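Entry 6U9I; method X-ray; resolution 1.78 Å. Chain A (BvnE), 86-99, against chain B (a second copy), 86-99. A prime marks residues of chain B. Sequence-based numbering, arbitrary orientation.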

ATOM      1  N   ALA A  86      12.557   3.285  -1.030  1.00 12.80           N
ATOM      2  CA  ALA A  86      11.251   3.926  -1.176  1.00 12.93           C
ATOM      3  C   ALA A  86      11.309   5.394  -0.770  1.00 16.01           C
ATOM      4  O   ALA A  86      12.062   5.774   0.130  1.00 15.37           O
ATOM      5  CB  ALA A  86      10.211   3.206  -0.306  1.00 13.13           C
ATOM      6  N   VAL A  87      10.479   6.218  -1.410  1.00 15.23           N
ATOM      7  CA  VAL A  87      10.374   7.629  -1.032  1.00 13.22           C
ATOM      8  C   VAL A  87       8.903   7.988  -0.901  1.00 13.40           C
ATOM      9  O   VAL A  87       8.026   7.281  -1.424  1.00 14.97           O
ATOM     10  CB  VAL A  87      11.076   8.561  -2.053  1.00 17.67           C
ATOM     11  CG1 VAL A  87      12.565   8.210  -2.175  1.00 14.23           C
ATOM     12  CG2 VAL A  87      10.376   8.517  -3.410  1.00 19.63           C
ATOM     13  N   PRO A  88       8.592   9.083  -0.216  1.00 15.44           N
ATOM     14  CA  PRO A  88       7.184   9.489  -0.107  1.00 11.67           C
ATOM     15  C   PRO A  88       6.601   9.892  -1.454  1.00 16.36           C
ATOM     16  O   PRO A  88       7.239  10.574  -2.258  1.00 18.15           O
ATOM     17  CB  PRO A  88       7.230  10.675   0.863  1.00 14.74           C
ATOM     18  CG  PRO A  88       8.490  10.482   1.636  1.00 17.24           C
ATOM     19  CD  PRO A  88       9.465   9.894   0.651  1.00 16.47           C
ATOM     20  N   ILE A  89       5.358   9.483  -1.680  1.00 12.83           N
ATOM     21  CA  ILE A  89       4.606   9.807  -2.886  1.00 13.30           C
ATOM     22  C   ILE A  89       3.574  10.834  -2.467  1.00 15.89           C
ATOM     23  O   ILE A  89       2.792  10.570  -1.554  1.00 16.35           O
ATOM     24  CB  ILE A  89       3.928   8.559  -3.470  1.00 15.94           C
ATOM     25  CG1 ILE A  89       4.971   7.472  -3.731  1.00 16.58           C
ATOM     26  CG2 ILE A  89       3.150   8.908  -4.727  1.00 16.80           C
ATOM     27  CD1 ILE A  89       4.350   6.129  -4.041  1.00 19.69           C
ATOM     28  N   VAL A  90       3.566  12.004  -3.108  1.00 14.45           N
ATOM     29  CA  VAL A  90       2.814  13.153  -2.599  1.00 16.63           C
ATOM     30  C   VAL A  90       1.788  13.604  -3.630  1.00 18.89           C
ATOM     31  O   VAL A  90       2.155  13.965  -4.757  1.00 18.34           O
ATOM     32  CB  VAL A  90       3.741  14.323  -2.235  1.00 16.34           C
ATOM     33  CG1 VAL A  90       2.918  15.477  -1.641  1.00 17.43           C
ATOM     34  CG2 VAL A  90       4.797  13.864  -1.252  1.00 17.80           C
ATOM     35  N   ASP A  91       0.503  13.634  -3.227  1.00 17.18           N
ATOM     36  CA  ASP A  91      -0.569  14.239  -4.022  1.00 17.30           C
ATOM     37  C   ASP A  91      -0.931  15.555  -3.341  1.00 18.22           C
ATOM     38  O   ASP A  91      -1.697  15.565  -2.374  1.00 19.34           O
ATOM     39  CB  ASP A  91      -1.776  13.307  -4.132  1.00 16.85           C
ATOM     40  CG  ASP A  91      -2.869  13.843  -5.082  1.00 19.95           C
ATOM     41  OD1 ASP A  91      -2.894  15.056  -5.356  1.00 20.84           O
ATOM     42  OD2 ASP A  91      -3.720  13.047  -5.547  1.00 20.18           O
ATOM     43  N   GLU A  92      -0.375  16.663  -3.851  1.00 17.63           N
ATOM     44  CA  GLU A  92      -0.616  17.976  -3.250  1.00 21.05           C
ATOM     45  C   GLU A  92      -2.095  18.330  -3.248  1.00 17.93           C
ATOM     46  O   GLU A  92      -2.600  18.918  -2.286  1.00 22.91           O
ATOM     47  CB  GLU A  92       0.143  19.058  -4.014  1.00 25.77           C
ATOM     48  CG  GLU A  92       1.574  19.234  -3.629  1.00 29.31           C
ATOM     49  CD  GLU A  92       2.195  20.420  -4.349  1.00 42.34           C
ATOM     50  OE1 GLU A  92       3.074  20.201  -5.210  1.00 39.60           O
ATOM     51  OE2 GLU A  92       1.785  21.571  -4.065  1.00 40.57           O
ATOM     52  N   ARG A  93      -2.795  18.012  -4.336  1.00 19.73           N
ATOM     53  CA  ARG A  93      -4.198  18.398  -4.452  1.00 20.56           C
ATOM     54  C   ARG A  93      -5.051  17.736  -3.375  1.00 23.17           C
ATOM     55  O   ARG A  93      -5.923  18.380  -2.777  1.00 21.01           O
ATOM     56  CB  ARG A  93      -4.724  18.042  -5.840  1.00 22.06           C
ATOM     57  CG  ARG A  93      -6.207  18.353  -6.006  1.00 27.84           C
ATOM     58  CD  ARG A  93      -6.633  18.355  -7.465  1.00 39.20           C
ATOM     59  NE  ARG A  93      -8.080  18.536  -7.573  1.00 48.45           N
ATOM     60  CZ  ARG A  93      -8.670  19.698  -7.840  1.00 50.31           C
ATOM     61  NH1 ARG A  93      -9.994  19.770  -7.909  1.00 50.20           N
ATOM     62  NH2 ARG A  93      -7.935  20.785  -8.046  1.00 54.95           N
ATOM     63  N   LEU A  94      -4.815  16.455  -3.112  1.00 17.69           N
ATOM     64  CA  LEU A  94      -5.569  15.706  -2.119  1.00 15.27           C
ATOM     65  C   LEU A  94      -4.962  15.770  -0.721  1.00 15.97           C
ATOM     66  O   LEU A  94      -5.553  15.211   0.216  1.00 18.16           O
ATOM     67  CB  LEU A  94      -5.697  14.246  -2.559  1.00 16.58           C
ATOM     68  CG  LEU A  94      -6.346  14.024  -3.930  1.00 21.89           C
ATOM     69  CD1 LEU A  94      -6.580  12.549  -4.180  1.00 20.39           C
ATOM     70  CD2 LEU A  94      -7.672  14.791  -4.019  1.00 28.18           C
ATOM     71  N   ARG A  95      -3.813  16.433  -0.554  1.00 15.94           N
ATOM     72  CA  ARG A  95      -3.108  16.490   0.731  1.00 14.51           C
ATOM     73  C   ARG A  95      -2.768  15.091   1.236  1.00 16.13           C
ATOM     74  O   ARG A  95      -2.841  14.815   2.436  1.00 14.25           O
ATOM     75  CB  ARG A  95      -3.909  17.245   1.798  1.00 19.20           C
ATOM     76  CG  ARG A  95      -3.657  18.737   1.865  1.00 26.70           C
ATOM     77  CD  ARG A  95      -4.043  19.391   0.594  1.00 28.99           C
ATOM     78  NE  ARG A  95      -4.163  20.840   0.701  1.00 27.47           N
ATOM     79  CZ  ARG A  95      -4.528  21.598  -0.322  1.00 30.43           C
ATOM     80  NH1 ARG A  95      -4.637  22.918  -0.191  1.00 28.44           N
ATOM     81  NH2 ARG A  95      -4.763  21.020  -1.490  1.00 33.33           N
ATOM     82  N   LYS A  96      -2.369  14.205   0.324  1.00 14.32           N
ATOM     83  CA  LYS A  96      -2.079  12.827   0.698  1.00 12.71           C
ATOM     84  C   LYS A  96      -0.604  12.520   0.478  1.00 15.28           C
ATOM     85  O   LYS A  96       0.019  13.038  -0.455  1.00 15.54           O
ATOM     86  CB  LYS A  96      -2.930  11.847  -0.086  1.00 15.69           C
ATOM     87  CG  LYS A  96      -4.401  11.915   0.318  1.00 15.64           C
ATOM     88  CD  LYS A  96      -5.204  10.879  -0.422  1.00 17.00           C
ATOM     89  CE  LYS A  96      -6.697  11.141  -0.282  1.00 19.39           C
ATOM     90  NZ  LYS A  96      -7.248  10.714   1.055  1.00 21.69           N
ATOM     91  N   VAL A  97      -0.057  11.680   1.362  1.00 11.46           N
ATOM     92  CA  VAL A  97       1.306  11.159   1.220  1.00 12.37           C
ATOM     93  C   VAL A  97       1.252   9.649   1.398  1.00 13.66           C
ATOM     94  O   VAL A  97       0.744   9.164   2.414  1.00 14.48           O
ATOM     95  CB  VAL A  97       2.279  11.772   2.244  1.00 14.03           C
ATOM     96  CG1 VAL A  97       3.700  11.173   2.051  1.00 11.31           C
ATOM     97  CG2 VAL A  97       2.311  13.289   2.106  1.00 14.75           C
ATOM     98  N   VAL A  98       1.796   8.909   0.428  1.00 14.41           N
ATOM     99  CA  VAL A  98       1.831   7.447   0.480  1.00 11.85           C
ATOM    100  C   VAL A  98       3.262   7.005   0.758  1.00 12.61           C
ATOM    101  O   VAL A  98       4.196   7.519   0.136  1.00 14.40           O
ATOM    102  CB  VAL A  98       1.314   6.837  -0.832  1.00 14.35           C
ATOM    103  CG1 VAL A  98       1.393   5.308  -0.784  1.00 16.15           C
ATOM    104  CG2 VAL A  98      -0.129   7.291  -1.078  1.00 12.14           C
ATOM    105  N   MET A  99       3.436   6.053   1.678  1.00 13.08           N
ATOM    106  CA  MET A  99       4.771   5.573   2.024  1.00 14.45           C
ATOM    107  C   MET A  99       4.778   4.064   2.186  1.00 15.89           C
ATOM    108  O   MET A  99       3.926   3.489   2.871  1.00 14.74           O
ATOM    109  CB  MET A  99       5.295   6.223   3.305  1.00 14.24           C
ATOM    110  CG  MET A  99       5.565   7.718   3.124  1.00 21.73           C
ATOM    111  SD  MET A  99       6.326   8.476   4.558  1.00 19.53           S
ATOM    112  CE  MET A  99       5.017   8.313   5.764  1.00 19.46           C
TER
ATOM    113  N   ALA B  86     -12.528   4.719  -2.955  1.00 23.21           N
ATOM    114  CA  ALA B  86     -11.132   4.922  -3.326  1.00 20.11           C
ATOM    115  C   ALA B  86     -11.019   5.790  -4.574  1.00 19.06           C
ATOM    116  O   ALA B  86     -11.851   5.714  -5.485  1.00 25.17           O
ATOM    117  CB  ALA B  86     -10.451   3.576  -3.551  1.00 16.75           C
ATOM    118  N   VAL B  87      -9.977   6.616  -4.617  1.00 20.33           N
ATOM    119  CA  VAL B  87      -9.718   7.477  -5.769  1.00 16.55           C
ATOM    120  C   VAL B  87      -8.260   7.306  -6.173  1.00 18.47           C
ATOM    121  O   VAL B  87      -7.429   6.844  -5.375  1.00 21.07           O
ATOM    122  CB  VAL B  87     -10.009   8.963  -5.457  1.00 25.36           C
ATOM    123  CG1 VAL B  87     -11.471   9.166  -5.053  1.00 23.99           C
ATOM    124  CG2 VAL B  87      -9.035   9.489  -4.401  1.00 25.89           C
ATOM    125  N   PRO B  88      -7.913   7.689  -7.402  1.00 20.68           N
ATOM    126  CA  PRO B  88      -6.490   7.729  -7.784  1.00 18.15           C
ATOM    127  C   PRO B  88      -5.772   8.841  -7.036  1.00 20.33           C
ATOM    128  O   PRO B  88      -6.183  10.003  -7.082  1.00 21.38           O
ATOM    129  CB  PRO B  88      -6.527   8.009  -9.293  1.00 22.47           C
ATOM    130  CG  PRO B  88      -7.928   7.690  -9.720  1.00 25.57           C
ATOM    131  CD  PRO B  88      -8.794   8.006  -8.536  1.00 21.10           C
ATOM    132  N   ILE B  89      -4.705   8.476  -6.335  1.00 18.23           N
ATOM    133  CA  ILE B  89      -3.817   9.428  -5.681  1.00 15.99           C
ATOM    134  C   ILE B  89      -2.682   9.681  -6.661  1.00 19.86           C
ATOM    135  O   ILE B  89      -2.031   8.729  -7.099  1.00 17.93           O
ATOM    136  CB  ILE B  89      -3.298   8.873  -4.341  1.00 15.37           C
ATOM    137  CG1 ILE B  89      -4.472   8.596  -3.393  1.00 16.18           C
ATOM    138  CG2 ILE B  89      -2.265   9.792  -3.707  1.00 15.93           C
ATOM    139  CD1 ILE B  89      -4.096   7.740  -2.182  1.00 19.75           C
ATOM    140  N   VAL B  90      -2.455  10.943  -7.027  1.00 16.79           N
ATOM    141  CA  VAL B  90      -1.579  11.289  -8.146  1.00 18.44           C
ATOM    142  C   VAL B  90      -0.442  12.168  -7.649  1.00 16.87           C
ATOM    143  O   VAL B  90      -0.678  13.243  -7.083  1.00 19.18           O
ATOM    144  CB  VAL B  90      -2.348  11.993  -9.275  1.00 16.86           C
ATOM    145  CG1 VAL B  90      -1.400  12.290 -10.444  1.00 20.25           C
ATOM    146  CG2 VAL B  90      -3.495  11.130  -9.738  1.00 19.74           C
ATOM    147  N   ASP B  91       0.789  11.723  -7.884  1.00 14.86           N
ATOM    148  CA  ASP B  91       1.987  12.528  -7.682  1.00 19.47           C
ATOM    149  C   ASP B  91       2.490  12.903  -9.074  1.00 19.11           C
ATOM    150  O   ASP B  91       3.132  12.088  -9.746  1.00 19.46           O
ATOM    151  CB  ASP B  91       3.037  11.749  -6.888  1.00 19.45           C
ATOM    152  CG  ASP B  91       4.270  12.582  -6.562  1.00 18.90           C
ATOM    153  OD1 ASP B  91       4.557  13.555  -7.291  1.00 21.01           O
ATOM    154  OD2 ASP B  91       4.964  12.262  -5.564  1.00 20.70           O
ATOM    155  N   GLU B  92       2.188  14.134  -9.504  1.00 19.48           N
ATOM    156  CA  GLU B  92       2.573  14.574 -10.845  1.00 23.21           C
ATOM    157  C   GLU B  92       4.085  14.643 -10.998  1.00 21.35           C
ATOM    158  O   GLU B  92       4.622  14.335 -12.068  1.00 25.79           O
ATOM    159  CB  GLU B  92       1.967  15.945 -11.153  1.00 26.62           C
ATOM    160  CG  GLU B  92       0.532  15.913 -11.598  1.00 27.22           C
ATOM    161  CD  GLU B  92       0.009  17.309 -11.912  1.00 35.12           C
ATOM    162  OE1 GLU B  92       0.632  18.016 -12.733  1.00 39.65           O
ATOM    163  OE2 GLU B  92      -1.007  17.711 -11.317  1.00 38.57           O
ATOM    164  N   ARG B  93       4.793  15.062  -9.950  1.00 18.64           N
ATOM    165  CA  ARG B  93       6.244  15.195 -10.069  1.00 21.65           C
ATOM    166  C   ARG B  93       6.906  13.848 -10.323  1.00 25.37           C
ATOM    167  O   ARG B  93       7.824  13.741 -11.150  1.00 19.88           O
ATOM    168  CB  ARG B  93       6.834  15.831  -8.813  1.00 19.82           C
ATOM    169  CG  ARG B  93       8.323  16.097  -8.947  1.00 30.46           C
ATOM    170  CD  ARG B  93       8.964  16.642  -7.685  1.00 34.55           C
ATOM    171  NE  ARG B  93       8.613  18.038  -7.429  1.00 49.16           N
ATOM    172  CZ  ARG B  93       9.282  18.829  -6.595  1.00 50.13           C
ATOM    173  NH1 ARG B  93       8.897  20.084  -6.410  1.00 49.63           N
ATOM    174  NH2 ARG B  93      10.347  18.368  -5.949  1.00 48.95           N
ATOM    175  N   LEU B  94       6.473  12.814  -9.605  1.00 20.58           N
ATOM    176  CA  LEU B  94       7.063  11.486  -9.721  1.00 20.86           C
ATOM    177  C   LEU B  94       6.358  10.626 -10.762  1.00 20.53           C
ATOM    178  O   LEU B  94       6.795   9.493 -11.003  1.00 18.32           O
ATOM    179  CB  LEU B  94       7.046  10.778  -8.357  1.00 18.66           C
ATOM    180  CG  LEU B  94       7.804  11.437  -7.198  1.00 20.86           C
ATOM    181  CD1 LEU B  94       7.802  10.544  -5.935  1.00 19.56           C
ATOM    182  CD2 LEU B  94       9.234  11.821  -7.595  1.00 23.74           C
ATOM    183  N   ARG B  95       5.283  11.139 -11.380  1.00 17.66           N
ATOM    184  CA  ARG B  95       4.476  10.393 -12.347  1.00 16.49           C
ATOM    185  C   ARG B  95       3.949   9.094 -11.742  1.00 20.89           C
ATOM    186  O   ARG B  95       3.984   8.036 -12.373  1.00 17.46           O
ATOM    187  CB  ARG B  95       5.261  10.106 -13.634  1.00 18.95           C
ATOM    188  CG  ARG B  95       5.253  11.240 -14.656  1.00 29.72           C
ATOM    189  CD  ARG B  95       6.112  12.399 -14.218  1.00 32.39           C
ATOM    190  NE  ARG B  95       6.317  13.375 -15.294  1.00 27.11           N
ATOM    191  CZ  ARG B  95       6.900  14.555 -15.117  1.00 36.87           C
ATOM    192  NH1 ARG B  95       7.067  15.377 -16.145  1.00 34.24           N
ATOM    193  NH2 ARG B  95       7.318  14.913 -13.912  1.00 34.72           N
ATOM    194  N   LYS B  96       3.449   9.167 -10.509  1.00 17.05           N
ATOM    195  CA  LYS B  96       2.987   7.983  -9.806  1.00 16.29           C
ATOM    196  C   LYS B  96       1.490   8.091  -9.526  1.00 18.37           C
ATOM    197  O   LYS B  96       0.962   9.186  -9.307  1.00 19.34           O
ATOM    198  CB  LYS B  96       3.768   7.792  -8.513  1.00 16.91           C
ATOM    199  CG  LYS B  96       5.205   7.325  -8.750  1.00 16.04           C
ATOM    200  CD  LYS B  96       5.931   7.177  -7.433  1.00 19.67           C
ATOM    201  CE  LYS B  96       7.421   6.946  -7.640  1.00 23.64           C
ATOM    202  NZ  LYS B  96       7.712   5.538  -8.055  1.00 22.65           N
ATOM    203  N   VAL B  97       0.805   6.952  -9.564  1.00 14.41           N
ATOM    204  CA  VAL B  97      -0.614   6.875  -9.211  1.00 13.52           C
ATOM    205  C   VAL B  97      -0.793   5.717  -8.239  1.00 18.30           C
ATOM    206  O   VAL B  97      -0.357   4.598  -8.527  1.00 16.86           O
ATOM    207  CB  VAL B  97      -1.511   6.675 -10.450  1.00 16.47           C
ATOM    208  CG1 VAL B  97      -2.992   6.598 -10.030  1.00 19.29           C
ATOM    209  CG2 VAL B  97      -1.299   7.795 -11.449  1.00 16.12           C
ATOM    210  N   VAL B  98      -1.441   5.972  -7.100  1.00 16.35           N
ATOM    211  CA  VAL B  98      -1.686   4.948  -6.093  1.00 14.39           C
ATOM    212  C   VAL B  98      -3.175   4.653  -6.095  1.00 15.84           C
ATOM    213  O   VAL B  98      -3.989   5.582  -6.125  1.00 14.71           O
ATOM    214  CB  VAL B  98      -1.223   5.402  -4.695  1.00 13.00           C
ATOM    215  CG1 VAL B  98      -1.461   4.302  -3.662  1.00 15.14           C
ATOM    216  CG2 VAL B  98       0.252   5.798  -4.722  1.00 14.17           C
ATOM    217  N   MET B  99      -3.532   3.375  -6.073  1.00 14.75           N
ATOM    218  CA  MET B  99      -4.936   2.992  -6.051  1.00 16.62           C
ATOM    219  C   MET B  99      -5.154   1.832  -5.098  1.00 18.41           C
ATOM    220  O   MET B  99      -4.351   0.897  -5.046  1.00 18.20           O
ATOM    221  CB  MET B  99      -5.431   2.601  -7.450  1.00 16.00           C
ATOM    222  CG  MET B  99      -5.431   3.755  -8.443  1.00 20.58           C
ATOM    223  SD  MET B  99      -6.184   3.249 -10.008  1.00 26.89           S
ATOM    224  CE  MET B  99      -4.859   2.259 -10.685  1.00 25.51           C
TER

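What lies at the apolar centre of the contact? Val98 and Val98′ point toward each other and meet through their methyls, Val98 CG2 to Val98′ CG2 at 4.0 Å. Each also receives the isoleucine of the other chain: Ile89 CD1 is 4.2 Å from Val98′ CG2, and Ile89′ CD1 is 4.1 Å from Val98 CG2. Both isoleucines adopt the same mt rotamer, and the two matching distances make the cluster nearly symmetric, and its branched side chains pack hydrocarbon against hydrocarbon.

How does the backbone bring these side chains together? In each chain, strands 89-91 and 96-99 form a hairpin, held by paired backbone hydrogen bonds between Ile89 and Val98 and between Asp91 and Lys96. The two 89-91 strands cross steeply, at 107°, rather than joining as one sheet. They come closest near Asp91 and Asp91′, whose CA atoms lie 4.8 Å apart, where Asp91 CA also makes a CA-H...O contact with Val90′ O at 3.2 Å.

What surrounds the centre? The aliphatic part of lysine serves as apolar surface: Lys96 CD lies 3.8 Å from Ile89′ CD1, while its NZ is hydrogen-bonded elsewhere in the structure. Farther out, the leucine of the turn reaches across to a valine, with Leu94 CD1 3.9 Å from Val87′ CG2 and Leu94′ CD1 4.1 Å from Val87 CG2.

What chemistry joins the chains at the polar edge? Two reciprocal hydrogen bonds do so: Val90 N donates to Asp91′ OD2 at 2.8 Å, and Val90′ N to Asp91 OD2 at 2.9 Å. Both are almost linear at the hydrogen, so each amide N-H points straight at its carboxylate oxygen. The other carboxylate oxygen serves its own turn, accepting from Leu94 N to Asp91 OD1 at 3.3 Å and from Leu94′ N to Asp91′ OD1 at 3.1 Å. Each aspartate thus ties its hairpin's turn to the partner chain.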